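Local coordinates for protein 3,4-dihydroxy-2-butanone 4-phosphate synthase (Acinetobacter baumannii, PDB 6MNZ) that probably converts D-ribulose 5-phosphate into formate and 3,4-dihydroxy-2-butanone 4-phosphate, a conversion that forms one step of riboflavin biosynthesis, at residues 37-42 with 154-159; 62-67 with 114-119; 84-89 with 128-133; 90-95 with 105-110; 137-142 with 226-231. One frame throughout, in Å; residues are numbered along the deposited sequence.

Interaction 1 of 5, residues 37-42 with 154-159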
# COMPACT_ATOMS: atom_id res chain seq x y z
N ALA A 37 23.11 -22.17 -1.80
CA ALA A 37 22.25 -23.35 -1.74
C ALA A 37 22.74 -24.44 -2.68
O ALA A 37 22.64 -25.63 -2.35
CB ALA A 37 20.81 -22.96 -2.08
N THR A 38 23.39 -24.06 -3.77
CA THR A 38 23.87 -25.05 -4.73
C THR A 38 25.03 -25.87 -4.18
O THR A 38 25.24 -27.01 -4.60
CB THR A 38 24.28 -24.37 -6.03
OG1 THR A 38 23.23 -23.48 -6.46
CG2 THR A 38 24.55 -25.39 -7.12
N HIS A 39 25.82 -25.29 -3.28
CA HIS A 39 26.97 -25.97 -2.70
C HIS A 39 26.70 -26.51 -1.30
O HIS A 39 27.63 -26.97 -0.63
CB HIS A 39 28.18 -25.04 -2.67
CG HIS A 39 28.72 -24.70 -4.02
ND1 HIS A 39 29.38 -25.61 -4.81
CD2 HIS A 39 28.71 -23.53 -4.71
CE1 HIS A 39 29.71 -25.04 -5.96
NE2 HIS A 39 29.32 -23.78 -5.92
N VAL A 40 25.44 -26.49 -0.85
CA VAL A 40 25.14 -26.88 0.52
C VAL A 40 25.24 -28.39 0.66
O VAL A 40 24.75 -29.15 -0.19
CB VAL A 40 23.75 -26.37 0.94
CG1 VAL A 40 22.65 -27.21 0.31
CG2 VAL A 40 23.63 -26.38 2.46
N ARG A 41 25.82 -28.84 1.76
CA ARG A 41 26.11 -30.25 2.01
C ARG A 41 25.61 -30.63 3.39
O ARG A 41 25.32 -29.76 4.21
CB ARG A 41 27.62 -30.52 1.90
CG ARG A 41 28.25 -30.03 0.61
CD ARG A 41 29.77 -30.01 0.69
NE ARG A 41 30.25 -29.21 1.82
CZ ARG A 41 31.53 -29.04 2.13
NH1 ARG A 41 32.47 -29.42 1.28
NH2 ARG A 41 31.86 -28.37 3.22
N PRO A 42 25.32 -31.92 3.60
CA PRO A 42 24.85 -32.36 4.92
C PRO A 42 25.58 -31.71 6.08
O PRO A 42 24.95 -31.14 6.98
CB PRO A 42 25.09 -33.88 4.89
CG PRO A 42 24.95 -34.24 3.44
CD PRO A 42 25.34 -33.03 2.62
N ALA A 154 28.49 -14.67 -7.02
CA ALA A 154 29.35 -15.81 -7.29
C ALA A 154 28.99 -16.53 -8.58
O ALA A 154 29.43 -17.67 -8.77
CB ALA A 154 29.31 -16.79 -6.12
N GLY A 155 28.09 -15.97 -9.38
CA GLY A 155 27.71 -16.59 -10.63
C GLY A 155 26.91 -17.87 -10.48
O GLY A 155 26.73 -18.59 -11.46
N LEU A 156 26.37 -18.12 -9.30
CA LEU A 156 25.60 -19.32 -9.03
C LEU A 156 24.10 -19.01 -9.06
O LEU A 156 23.69 -17.88 -9.34
CB LEU A 156 26.00 -19.92 -7.68
CG LEU A 156 27.45 -20.40 -7.61
CD1 LEU A 156 27.85 -20.74 -6.18
CD2 LEU A 156 27.67 -21.60 -8.52
N GLU A 157 23.31 -20.07 -8.97
CA GLU A 157 21.87 -19.91 -8.80
C GLU A 157 21.59 -18.91 -7.68
O GLU A 157 22.19 -19.03 -6.60
CB GLU A 157 21.22 -21.26 -8.48
CG GLU A 157 19.94 -21.54 -9.25
CD GLU A 157 18.76 -20.74 -8.73
OE1 GLU A 157 18.46 -20.85 -7.52
OE2 GLU A 157 18.02 -20.17 -9.56
N PRO A 158 20.69 -17.94 -7.87
CA PRO A 158 20.48 -16.93 -6.82
C PRO A 158 19.81 -17.53 -5.59
O PRO A 158 18.70 -17.15 -5.22
CB PRO A 158 19.57 -15.89 -7.50
CG PRO A 158 19.70 -16.14 -8.96
CD PRO A 158 19.97 -17.60 -9.11
N ALA A 159 20.47 -18.52 -4.99
CA ALA A 159 19.89 -19.31 -3.91
C ALA A 159 20.94 -19.52 -2.83
O ALA A 159 22.05 -19.97 -3.12
CB ALA A 159 19.39 -20.66 -4.42
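His39 and Leu156 approach each other with matching first torsions: in both, CG is anti to the carbonyl carbon and beside the backbone N (chi1 -68° and -63°). The two side chains cross at about a right angle, and Leu156 CD1 meets the imidazole at its edge, close to the ring plane, 3.3 Å from His39 CD2. Its sister methyl, Leu156 CD2, lies somewhat farther back, 3.8 Å from His39 NE2. A leucine methyl thus meets the rim of the histidine rather than either face. One residue before His39 and one after Leu156, the Thr38 hydroxyl OG1 touches the aliphatic CB of Glu157 at 3.6 Å. Thr38 therefore meets the hydrocarbon root of Glu157, whose carboxylate is salt-bridged to Arg64.

The polar part belongs to the backbone. Ala37 N donates to Ala159 O over 2.8 Å with an N-H...O angle of 153°, the donor standing above the carbonyl plane. Beside this bond the two alanine methyls pack together, CB of Ala37 lying 3.6 Å from CB of Ala159, consistent with the close approach of the two backbones.

Both segments are connections of the synthase domain. Segment 37-42 leads from strand 31-36 to helix 42-52, while 154-159 starts where Gly155, as the C-prime residue of a Schellman motif, ends helix 143-153, and runs on into strand 160-164. Those strands are antiparallel neighbours, and Val112 of helix 101-112 packs against both alanines.

Interaction 2 of 5, residues 62-67 with 114-119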
# COMPACT_ATOMS: atom_id res chain seq x y z
N ARG A 62 11.93 -15.13 -7.02
CA ARG A 62 10.53 -15.27 -7.43
C ARG A 62 10.40 -16.13 -8.68
O ARG A 62 9.51 -16.99 -8.76
CB ARG A 62 9.92 -13.89 -7.66
CG ARG A 62 9.74 -13.09 -6.39
CD ARG A 62 9.08 -11.74 -6.66
NE ARG A 62 7.79 -11.88 -7.32
CZ ARG A 62 6.88 -10.92 -7.39
NH1 ARG A 62 7.04 -9.79 -6.71
NH2 ARG A 62 5.74 -11.13 -8.04
N GLU A 63 11.32 -15.96 -9.64
CA GLU A 63 11.37 -16.87 -10.77
C GLU A 63 11.47 -18.32 -10.30
O GLU A 63 10.68 -19.17 -10.70
CB GLU A 63 12.56 -16.52 -11.67
CG GLU A 63 12.52 -15.11 -12.24
CD GLU A 63 13.13 -14.09 -11.31
OE1 GLU A 63 12.40 -13.59 -10.43
OE2 GLU A 63 14.38 -14.00 -11.27
N ARG A 64 12.40 -18.59 -9.38
CA ARG A 64 12.58 -19.95 -8.90
C ARG A 64 11.35 -20.44 -8.15
O ARG A 64 11.08 -21.64 -8.13
CB ARG A 64 13.82 -20.01 -8.00
CG ARG A 64 13.99 -21.31 -7.24
CD ARG A 64 14.26 -22.48 -8.15
NE ARG A 64 15.55 -22.37 -8.83
CZ ARG A 64 16.04 -23.29 -9.66
NH1 ARG A 64 15.40 -24.44 -9.82
NH2 ARG A 64 17.09 -23.01 -10.42
N CYS A 65 10.65 -19.54 -7.45
CA CYS A 65 9.43 -19.93 -6.75
C CYS A 65 8.31 -20.25 -7.74
O CYS A 65 7.64 -21.29 -7.61
CB CYS A 65 8.99 -18.81 -5.80
SG CYS A 65 9.95 -18.73 -4.26
N LYS A 66 8.15 -19.43 -8.77
CA LYS A 66 7.14 -19.70 -9.79
C LYS A 66 7.44 -21.00 -10.53
O LYS A 66 6.56 -21.85 -10.69
CB LYS A 66 7.05 -18.53 -10.77
CG LYS A 66 5.66 -18.29 -11.35
CD LYS A 66 4.73 -17.65 -10.32
CE LYS A 66 3.29 -17.63 -10.81
NZ LYS A 66 2.34 -17.19 -9.76
N GLN A 67 8.71 -21.21 -10.90
CA GLN A 67 9.12 -22.50 -11.45
C GLN A 67 8.74 -23.65 -10.51
O GLN A 67 8.32 -24.72 -10.97
CB GLN A 67 10.62 -22.49 -11.71
CG GLN A 67 11.21 -23.85 -12.09
CD GLN A 67 12.65 -23.75 -12.55
OE1 GLN A 67 13.07 -22.73 -13.10
NE2 GLN A 67 13.43 -24.80 -12.30
N ALA A 114 18.89 -27.19 -11.33
CA ALA A 114 18.77 -26.23 -12.42
C ALA A 114 17.37 -26.25 -13.02
O ALA A 114 16.69 -25.22 -13.08
CB ALA A 114 19.83 -26.52 -13.49
N HIS A 115 16.91 -27.43 -13.44
CA HIS A 115 15.64 -27.57 -14.15
C HIS A 115 14.57 -28.20 -13.25
O HIS A 115 13.77 -29.02 -13.70
CB HIS A 115 15.83 -28.39 -15.42
CG HIS A 115 16.85 -27.83 -16.36
ND1 HIS A 115 16.61 -26.71 -17.13
CD2 HIS A 115 18.12 -28.20 -16.62
CE1 HIS A 115 17.71 -26.40 -17.81
NE2 HIS A 115 18.64 -27.29 -17.51
N ALA A 116 14.60 -27.87 -11.97
CA ALA A 116 13.70 -28.50 -11.01
C ALA A 116 12.25 -28.27 -11.40
O ALA A 116 11.89 -27.25 -11.99
CB ALA A 116 13.95 -27.95 -9.60
N LYS A 117 11.41 -29.24 -11.07
CA LYS A 117 9.97 -29.16 -11.27
C LYS A 117 9.25 -28.98 -9.94
O LYS A 117 9.82 -29.22 -8.87
CB LYS A 117 9.46 -30.43 -11.97
CG LYS A 117 10.07 -30.67 -13.33
CD LYS A 117 9.54 -29.69 -14.36
CE LYS A 117 9.89 -30.12 -15.77
NZ LYS A 117 9.27 -29.22 -16.80
N PRO A 118 7.96 -28.63 -9.97
CA PRO A 118 7.17 -28.65 -8.73
C PRO A 118 7.03 -30.04 -8.13
O PRO A 118 6.71 -30.15 -6.94
CB PRO A 118 5.82 -28.08 -9.16
CG PRO A 118 6.11 -27.27 -10.38
CD PRO A 118 7.24 -27.98 -11.08
N THR A 119 7.01 -31.08 -8.97
CA THR A 119 6.90 -32.45 -8.50
C THR A 119 8.21 -33.01 -7.97
O THR A 119 8.20 -34.05 -7.30
CB THR A 119 6.38 -33.36 -9.62
OG1 THR A 119 5.29 -32.72 -10.29
CG2 THR A 119 5.92 -34.69 -9.06
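Gln67 reaches across to Ala116, its chain fully extended: CG is anti to the backbone N (chi1 171°) and CD continues the line. That reach brings NE2 to Ala116 O at 2.9 Å, in the carbonyl plane and on a lone pair, though the oxygen is tilted out of the amide plane of the glutamine. A second, weak bond runs from Gln67 NE2 to Ala114 O at 3.4 Å, so the one amide nitrogen addresses two carbonyls of the loop.

Arg64, one helical turn earlier, also approaches Ala114 O; its NH2 makes a weak bond there at 3.5 Å. The methyl of Ala116 sits at the edge of the guanidinium, near its plane, with CB 3.8 Å from Arg64 NH1. At the end of the contact Pro118 CG rests on the backbone oxygen of Gln67 at 3.4 Å.

Outside the two segments Arg64 has stronger partners, Ala113 O for NH1 and Glu157 for NH2. The chemistry is that of side-chain donors on helix 62-68 collecting backbone oxygens just beyond helix 101-112. A positive guanidinium there would suit the negative end of that helix.

Interaction 3 of 5, residues 84-89 with 128-133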
# COMPACT_ATOMS: atom_id res chain seq x y z
N ASN A 84 8.42 -10.27 6.66
CA ASN A 84 9.24 -11.41 6.28
C ASN A 84 8.43 -12.34 5.39
O ASN A 84 7.40 -12.86 5.82
CB ASN A 84 9.74 -12.16 7.52
CG ASN A 84 10.74 -13.25 7.17
OD1 ASN A 84 10.50 -14.08 6.30
ND2 ASN A 84 11.94 -13.15 7.75
N PHE A 85 9.03 -12.74 4.27
CA PHE A 85 8.35 -13.55 3.26
C PHE A 85 8.81 -15.00 3.42
O PHE A 85 9.64 -15.51 2.67
CB PHE A 85 8.63 -13.01 1.86
CG PHE A 85 8.65 -11.52 1.78
CD1 PHE A 85 7.52 -10.78 2.09
CD2 PHE A 85 9.78 -10.85 1.33
CE1 PHE A 85 7.52 -9.40 1.95
CE2 PHE A 85 9.79 -9.47 1.20
CZ PHE A 85 8.65 -8.75 1.51
N THR A 86 8.19 -15.69 4.38
CA THR A 86 8.25 -17.14 4.43
C THR A 86 7.32 -17.76 3.40
O THR A 86 6.44 -17.10 2.84
CB THR A 86 7.88 -17.65 5.83
OG1 THR A 86 6.73 -16.94 6.31
CG2 THR A 86 9.04 -17.46 6.80
N LEU A 87 7.60 -19.02 3.07
CA LEU A 87 6.84 -19.77 2.09
C LEU A 87 6.13 -20.94 2.76
O LEU A 87 6.44 -21.33 3.89
CB LEU A 87 7.76 -20.29 0.98
CG LEU A 87 7.79 -19.45 -0.30
CD1 LEU A 87 8.03 -17.99 0.03
CD2 LEU A 87 8.86 -19.97 -1.24
N SER A 88 5.27 -21.59 1.98
CA SER A 88 4.92 -22.98 2.26
C SER A 88 6.18 -23.82 2.40
O SER A 88 7.18 -23.61 1.71
CB SER A 88 4.04 -23.54 1.14
OG SER A 88 2.73 -22.98 1.19
N ILE A 89 6.18 -24.68 3.42
CA ILE A 89 7.39 -25.41 3.79
C ILE A 89 7.73 -26.42 2.71
O ILE A 89 6.85 -26.97 2.03
CB ILE A 89 7.22 -26.09 5.16
CG1 ILE A 89 6.71 -25.11 6.21
CG2 ILE A 89 8.55 -26.66 5.62
CD1 ILE A 89 6.35 -25.78 7.54
N PHE A 128 12.55 -24.18 4.90
CA PHE A 128 11.69 -23.01 4.97
C PHE A 128 12.15 -21.99 3.94
O PHE A 128 12.98 -21.12 4.25
CB PHE A 128 11.70 -22.41 6.38
CG PHE A 128 11.18 -23.34 7.43
CD1 PHE A 128 9.82 -23.47 7.63
CD2 PHE A 128 12.03 -24.25 8.03
CE1 PHE A 128 9.33 -24.43 8.49
CE2 PHE A 128 11.55 -25.19 8.90
CZ PHE A 128 10.19 -25.26 9.16
N PRO A 129 11.70 -22.10 2.69
CA PRO A 129 12.19 -21.18 1.66
C PRO A 129 11.66 -19.78 1.88
O PRO A 129 10.61 -19.57 2.48
CB PRO A 129 11.65 -21.79 0.36
CG PRO A 129 11.26 -23.20 0.69
CD PRO A 129 10.84 -23.15 2.13
N LEU A 130 12.44 -18.81 1.41
CA LEU A 130 12.10 -17.40 1.53
C LEU A 130 12.20 -16.74 0.16
O LEU A 130 13.16 -16.98 -0.57
CB LEU A 130 13.02 -16.69 2.53
CG LEU A 130 13.17 -17.38 3.88
CD1 LEU A 130 14.20 -16.67 4.74
CD2 LEU A 130 11.83 -17.43 4.59
N MET A 131 11.16 -16.00 -0.21
CA MET A 131 11.07 -15.38 -1.53
C MET A 131 11.62 -13.96 -1.44
O MET A 131 11.00 -13.09 -0.82
CB MET A 131 9.62 -15.39 -2.02
CG MET A 131 9.44 -15.14 -3.50
SD MET A 131 7.70 -15.07 -3.99
CE MET A 131 7.31 -13.36 -3.61
N ALA A 132 12.77 -13.73 -2.06
CA ALA A 132 13.31 -12.39 -2.17
C ALA A 132 12.46 -11.55 -3.12
O ALA A 132 11.71 -12.06 -3.95
CB ALA A 132 14.76 -12.43 -2.65
N GLN A 133 12.53 -10.23 -2.93
CA GLN A 133 11.87 -9.30 -3.83
C GLN A 133 12.69 -9.13 -5.11
O GLN A 133 13.85 -9.54 -5.17
CB GLN A 133 11.68 -7.95 -3.15
CG GLN A 133 10.72 -7.98 -1.98
CD GLN A 133 9.33 -8.41 -2.38
OE1 GLN A 133 8.60 -7.67 -3.04
NE2 GLN A 133 8.91 -9.58 -1.90
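Leu87 wedges its forked tip into the hollow between Pro129 and Met131, the two residues that flank Leu130 on the strand. Its CD2 lies 3.7 Å from Pro129 CB, and its CD1 rests at the same distance from Met131 CB; in both pairs the side chains cross at about a right angle. Thr86 takes another side of the strand, running beside Leu130 and pointing the same way, with Thr86 CG2 against Leu130 CD2 at 3.6 Å.

At one end Ile89 covers one face of the Phe128 ring. Its CG2 lies 4.1 Å from the centroid and 26° off the normal, a CH-pi contact, while CD1 and CG1 crowd the rim atom CE1. At the other end the roles reverse, and the aromatic ring of Phe85 receives a flat polar group: the Gln133 amide nitrogen NE2 stands 3.2 Å above the ring plane, offset toward the rim, with ring and amide planes 45° apart.

Between these lies a short run of backbone pairing. Met131 N donates to Phe85 O at 3.3 Å, and Leu87 N reaches Pro129 O in a weak bond, making Thr86 and Leu130 a single antiparallel, non-hydrogen-bonded pair.

Strand 127-131 is outermost in the six-stranded sheet, and loop 84-89 lies along the edge not taken by strand 57-60. Phe85 packs on Arg140, predicted to bind D-ribulose 5-phosphate, and Asn84 lies near Glu28, a predicted metal ligand, and a bound sulfate probably from the crystallisation liquor. The loop extends the sheet edge by a single antiparallel bridge, beside the probable active site of a DHBP synthase.

Interaction 4 of 5, residues 90-95 with 105-110; sequences EAAEGI and AHTIQA
Ala92 and Thr107 form the close-packed half of this contact, where the chain just after strand 90-91 lies against the helix. Ala92 CB comes to 3.6 Å from Thr107 CA and 3.8 Å from Ala110 CB, one turn further along the helix, so the methyl lies over the helix surface between the two. Thr107 turns both of its branches to use. Its CG2, anti to the backbone N (OG1 chi1 -68°), presses on Ala91 CA at 3.6 Å. Its OG1 accepts a weak bond from Ala92 N at 3.3 Å, with an N-H...O angle of 154°. The stronger partner of that hydroxyl is Glu103 O, a turn back in the same helix, to which it donates; the buried oxygen thus serves its own helix first and the adjoining segment 90-95 second. Ile95 CG2 adds a looser touch on Thr107 OG1 at 3.9 Å.

The outer side, formed by His106, Glu93 and Gly94, faces solvent and is thinly packed. The His106 ring presents its edge to the backbone of the loop, with Gly94 CA near the ring plane and 3.5 Å from NE2. One ring face of the histidine looks toward Ala92 CB, the link between this exposed flank and the packed core.

Away from any annotated site, the contact seats segment 90-95 on helix 101-112. Strand 90-91 is bonded through its backbone to Val122, His126 and Ile127, and Thr107 and Ile108 pack on Ile127 of strand 127-131. Farther round the helix, Ala105 and Ile108 rest on Ile45 of helix 42-52.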
# COMPACT_ATOMS: atom_id res chain seq x y z
N GLU A 90 9.02 -26.76 2.62
CA GLU A 90 9.58 -27.47 1.48
C GLU A 90 10.07 -28.84 1.94
O GLU A 90 10.65 -28.97 3.02
CB GLU A 90 10.73 -26.67 0.86
CG GLU A 90 10.63 -26.50 -0.65
CD GLU A 90 9.27 -25.99 -1.10
OE1 GLU A 90 8.54 -25.43 -0.26
OE2 GLU A 90 8.85 -26.34 -2.23
N ALA A 91 9.78 -29.86 1.14
CA ALA A 91 10.38 -31.17 1.33
C ALA A 91 10.60 -31.82 -0.03
O ALA A 91 9.83 -31.62 -0.97
CB ALA A 91 9.50 -32.06 2.22
N ALA A 92 11.67 -32.60 -0.12
CA ALA A 92 11.96 -33.37 -1.32
C ALA A 92 11.36 -34.77 -1.20
O ALA A 92 10.37 -34.98 -0.49
CB ALA A 92 13.47 -33.42 -1.56
N GLU A 93 11.75 -35.66 -2.11
CA GLU A 93 11.28 -37.04 -2.16
C GLU A 93 12.45 -37.99 -2.37
O GLU A 93 12.44 -38.86 -3.24
CB GLU A 93 10.24 -37.21 -3.27
CG GLU A 93 9.10 -36.20 -3.20
CD GLU A 93 9.47 -34.85 -3.77
OE1 GLU A 93 10.68 -34.58 -3.92
OE2 GLU A 93 8.56 -34.08 -4.15
N GLY A 94 13.51 -37.81 -1.58
CA GLY A 94 14.26 -38.94 -1.06
C GLY A 94 14.31 -38.96 0.45
O GLY A 94 15.31 -39.35 1.05
N ILE A 95 13.22 -38.54 1.08
CA ILE A 95 13.20 -38.16 2.49
C ILE A 95 12.30 -39.13 3.24
O ILE A 95 11.32 -39.65 2.68
CB ILE A 95 12.74 -36.71 2.68
CG1 ILE A 95 11.24 -36.60 2.40
CG2 ILE A 95 13.52 -35.78 1.76
CD1 ILE A 95 10.71 -35.18 2.43
N ALA A 105 19.51 -30.91 3.68
CA ALA A 105 20.41 -30.62 2.56
C ALA A 105 19.86 -31.20 1.26
O ALA A 105 19.70 -30.48 0.27
CB ALA A 105 21.80 -31.18 2.86
N HIS A 106 19.42 -32.46 1.30
CA HIS A 106 18.86 -33.08 0.11
C HIS A 106 17.63 -32.34 -0.38
O HIS A 106 17.45 -32.14 -1.58
CB HIS A 106 18.53 -34.55 0.40
CG HIS A 106 17.85 -35.25 -0.73
ND1 HIS A 106 17.95 -34.84 -2.04
CD2 HIS A 106 17.06 -36.35 -0.74
CE1 HIS A 106 17.15 -35.57 -2.79
NE2 HIS A 106 16.62 -36.51 -2.04
N THR A 107 16.79 -31.87 0.55
CA THR A 107 15.61 -31.11 0.16
C THR A 107 16.01 -29.84 -0.59
O THR A 107 15.38 -29.46 -1.58
CB THR A 107 14.77 -30.77 1.39
OG1 THR A 107 14.19 -31.97 1.92
CG2 THR A 107 13.66 -29.79 1.03
N ILE A 108 17.01 -29.12 -0.07
CA ILE A 108 17.45 -27.88 -0.71
C ILE A 108 17.89 -28.16 -2.14
O ILE A 108 17.51 -27.45 -3.08
CB ILE A 108 18.58 -27.23 0.11
CG1 ILE A 108 18.03 -26.72 1.44
CG2 ILE A 108 19.22 -26.09 -0.67
CD1 ILE A 108 19.06 -26.64 2.54
N GLN A 109 18.69 -29.22 -2.33
CA GLN A 109 19.19 -29.54 -3.66
C GLN A 109 18.05 -29.67 -4.67
O GLN A 109 18.14 -29.15 -5.79
CB GLN A 109 20.01 -30.83 -3.62
CG GLN A 109 21.27 -30.74 -2.76
CD GLN A 109 22.14 -29.54 -3.09
OE1 GLN A 109 22.83 -29.02 -2.22
NE2 GLN A 109 22.25 -29.23 -4.38
N ALA A 110 16.97 -30.34 -4.27
CA ALA A 110 15.84 -30.51 -5.17
C ALA A 110 15.25 -29.17 -5.58
O ALA A 110 14.91 -28.96 -6.75
CB ALA A 110 14.77 -31.39 -4.52

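Interaction 5 of 5, residues 137-142 with 226-231; sequences VLHRAG and YREIGN
The backbone of segment 226-231 leaves strand 220-228 in a type II beta turn from Glu228 to Asn231, with Gly230 at positive phi, and offers the carbonyl of Ile229 to His139 in the other segment. His139 NE2 donates to Ile229 O at 2.6 Å, with an N-H...O angle of 146°. The oxygen lies in the ring plane, and the N-H meets a lone pair in the carbonyl plane, so both flat groups are used edge-on. In His139 CG is anti to the carbonyl carbon (chi1 -48°), which starts the ring toward the turn. The adjacent Leu138 lays its CB over the centre of the imidazole, 3.6 Å above the plane, backing one face.

Glu228 passes alongside the histidine in the opposite direction, its carboxylate nearly perpendicular to the ring. Its OE1 comes to 3.3 Å from His139 CE1. Leu138 supplies the apolar part, with CD1 3.8 Å from Ile229 CB. Its other methyl, CD2, touches the carboxylate oxygen Glu228 OE2 at 3.6 Å.

This contact joins two family regions, with 137-142 in the DHBP synthase part and 226-231 in the GTP cyclohydrolase II-like part. Arg140, Ala141 and Gly142, predicted to contact D-ribulose 5-phosphate, follow directly on His139 and lead into helix 143-153. Around the junction, Val137 and Ala141 pack on Ile196 of helix 192-202, while Glu228 lies among Met200 of that helix, Val206 of strand 206-215 and Val329 of helix 320-336.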
# COMPACT_ATOMS: atom_id res chain seq x y z
N VAL A 137 18.63 -6.82 -2.96
CA VAL A 137 19.03 -5.98 -1.84
C VAL A 137 18.94 -4.51 -2.25
O VAL A 137 19.17 -3.61 -1.43
CB VAL A 137 20.45 -6.35 -1.38
CG1 VAL A 137 20.96 -5.40 -0.34
CG2 VAL A 137 20.48 -7.76 -0.84
N LEU A 138 18.51 -4.24 -3.48
CA LEU A 138 18.31 -2.86 -3.90
C LEU A 138 17.19 -2.19 -3.12
O LEU A 138 17.15 -0.95 -3.06
CB LEU A 138 18.00 -2.80 -5.40
CG LEU A 138 19.12 -3.24 -6.34
CD1 LEU A 138 18.59 -3.29 -7.76
CD2 LEU A 138 20.32 -2.31 -6.24
N HIS A 139 16.17 -2.95 -2.73
CA HIS A 139 14.94 -2.38 -2.20
C HIS A 139 14.64 -2.84 -0.78
O HIS A 139 14.48 -2.00 0.11
CB HIS A 139 13.77 -2.74 -3.13
CG HIS A 139 14.05 -2.48 -4.58
ND1 HIS A 139 14.35 -1.23 -5.06
CD2 HIS A 139 14.22 -3.34 -5.61
CE1 HIS A 139 14.66 -1.32 -6.34
NE2 HIS A 139 14.55 -2.58 -6.71
N ARG A 140 14.60 -4.15 -0.54
CA ARG A 140 14.55 -4.69 0.81
C ARG A 140 15.95 -5.13 1.22
O ARG A 140 16.51 -6.06 0.62
CB ARG A 140 13.57 -5.86 0.90
CG ARG A 140 13.16 -6.19 2.33
CD ARG A 140 12.41 -7.51 2.41
NE ARG A 140 13.21 -8.56 3.03
CZ ARG A 140 12.73 -9.50 3.84
NH1 ARG A 140 11.42 -9.65 3.97
NH2 ARG A 140 13.54 -10.44 4.29
N ALA A 141 16.45 -4.57 2.32
CA ALA A 141 17.77 -4.92 2.84
C ALA A 141 17.68 -6.01 3.91
O ALA A 141 18.23 -5.88 5.00
CB ALA A 141 18.45 -3.67 3.38
N GLY A 142 17.06 -7.13 3.55
CA GLY A 142 16.99 -8.28 4.42
C GLY A 142 18.02 -9.34 4.08
O GLY A 142 18.51 -9.42 2.96
N TYR A 226 13.60 8.09 -14.54
CA TYR A 226 14.47 6.93 -14.41
C TYR A 226 13.71 5.77 -13.77
O TYR A 226 12.74 5.97 -13.03
CB TYR A 226 15.70 7.26 -13.56
CG TYR A 226 16.65 8.22 -14.24
CD1 TYR A 226 16.48 9.60 -14.12
CD2 TYR A 226 17.71 7.76 -14.99
CE1 TYR A 226 17.41 10.47 -14.63
CE2 TYR A 226 18.67 8.63 -15.48
CZ TYR A 226 18.45 9.99 -15.39
OH TYR A 226 19.30 10.86 -16.04
N ARG A 227 14.17 4.55 -14.05
CA ARG A 227 13.71 3.36 -13.36
C ARG A 227 14.90 2.51 -12.95
O ARG A 227 15.82 2.29 -13.75
CB ARG A 227 12.76 2.54 -14.24
CG ARG A 227 11.29 2.74 -13.93
CD ARG A 227 10.46 1.55 -14.36
NE ARG A 227 10.39 1.41 -15.81
CZ ARG A 227 9.40 1.88 -16.57
NH1 ARG A 227 8.44 2.63 -16.04
NH2 ARG A 227 9.42 1.68 -17.88
N GLU A 228 14.82 1.93 -11.76
CA GLU A 228 15.86 1.04 -11.23
C GLU A 228 15.42 -0.41 -11.31
O GLU A 228 14.22 -0.72 -11.37
CB GLU A 228 16.21 1.39 -9.79
CG GLU A 228 17.46 0.68 -9.29
CD GLU A 228 17.78 0.98 -7.85
OE1 GLU A 228 16.83 1.00 -7.04
OE2 GLU A 228 18.97 0.83 -7.48
N ILE A 229 16.41 -1.31 -11.42
CA ILE A 229 16.14 -2.74 -11.43
C ILE A 229 15.22 -3.08 -10.27
O ILE A 229 15.49 -2.73 -9.11
CB ILE A 229 17.46 -3.53 -11.33
CG1 ILE A 229 18.39 -3.19 -12.49
CG2 ILE A 229 17.17 -5.02 -11.28
CD1 ILE A 229 17.81 -3.45 -13.86
N GLY A 230 14.21 -3.90 -10.55
CA GLY A 230 13.28 -4.35 -9.55
C GLY A 230 12.08 -3.45 -9.34
O GLY A 230 11.03 -3.94 -8.93
N ASN A 231 12.17 -2.18 -9.75
CA ASN A 231 11.01 -1.34 -10.03
C ASN A 231 10.01 -1.42 -8.88
O ASN A 231 8.89 -1.92 -9.06
CB ASN A 231 10.36 -1.77 -11.34
CG ASN A 231 9.10 -0.98 -11.65
OD1 ASN A 231 9.17 0.09 -12.26
ND2 ASN A 231 7.98 -1.40 -11.08

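From the N terminus, segment 37-42 opens interaction 1, which closes only at 154-159 and ties the loop after strand 31-36 to the one before strand 160-164. Interactions 2, 3 and 4 all nest inside that loop. Interaction 2 joins helix 62-68 to the region beyond helix 101-112, and crosses interaction 3, which pairs loop 84-89 with edge strand 127-131. Interaction 4, the shortest loop, lies within both. Interactions 1 and 2 meet at Arg64, and Cys65 packs on Leu87 between 2 and 3. Interaction 5 opens inside interaction 1, crosses it, and ties the synthase region to the GTP cyclohydrolase II-like region, touching interaction 3 through Phe85 and Arg140.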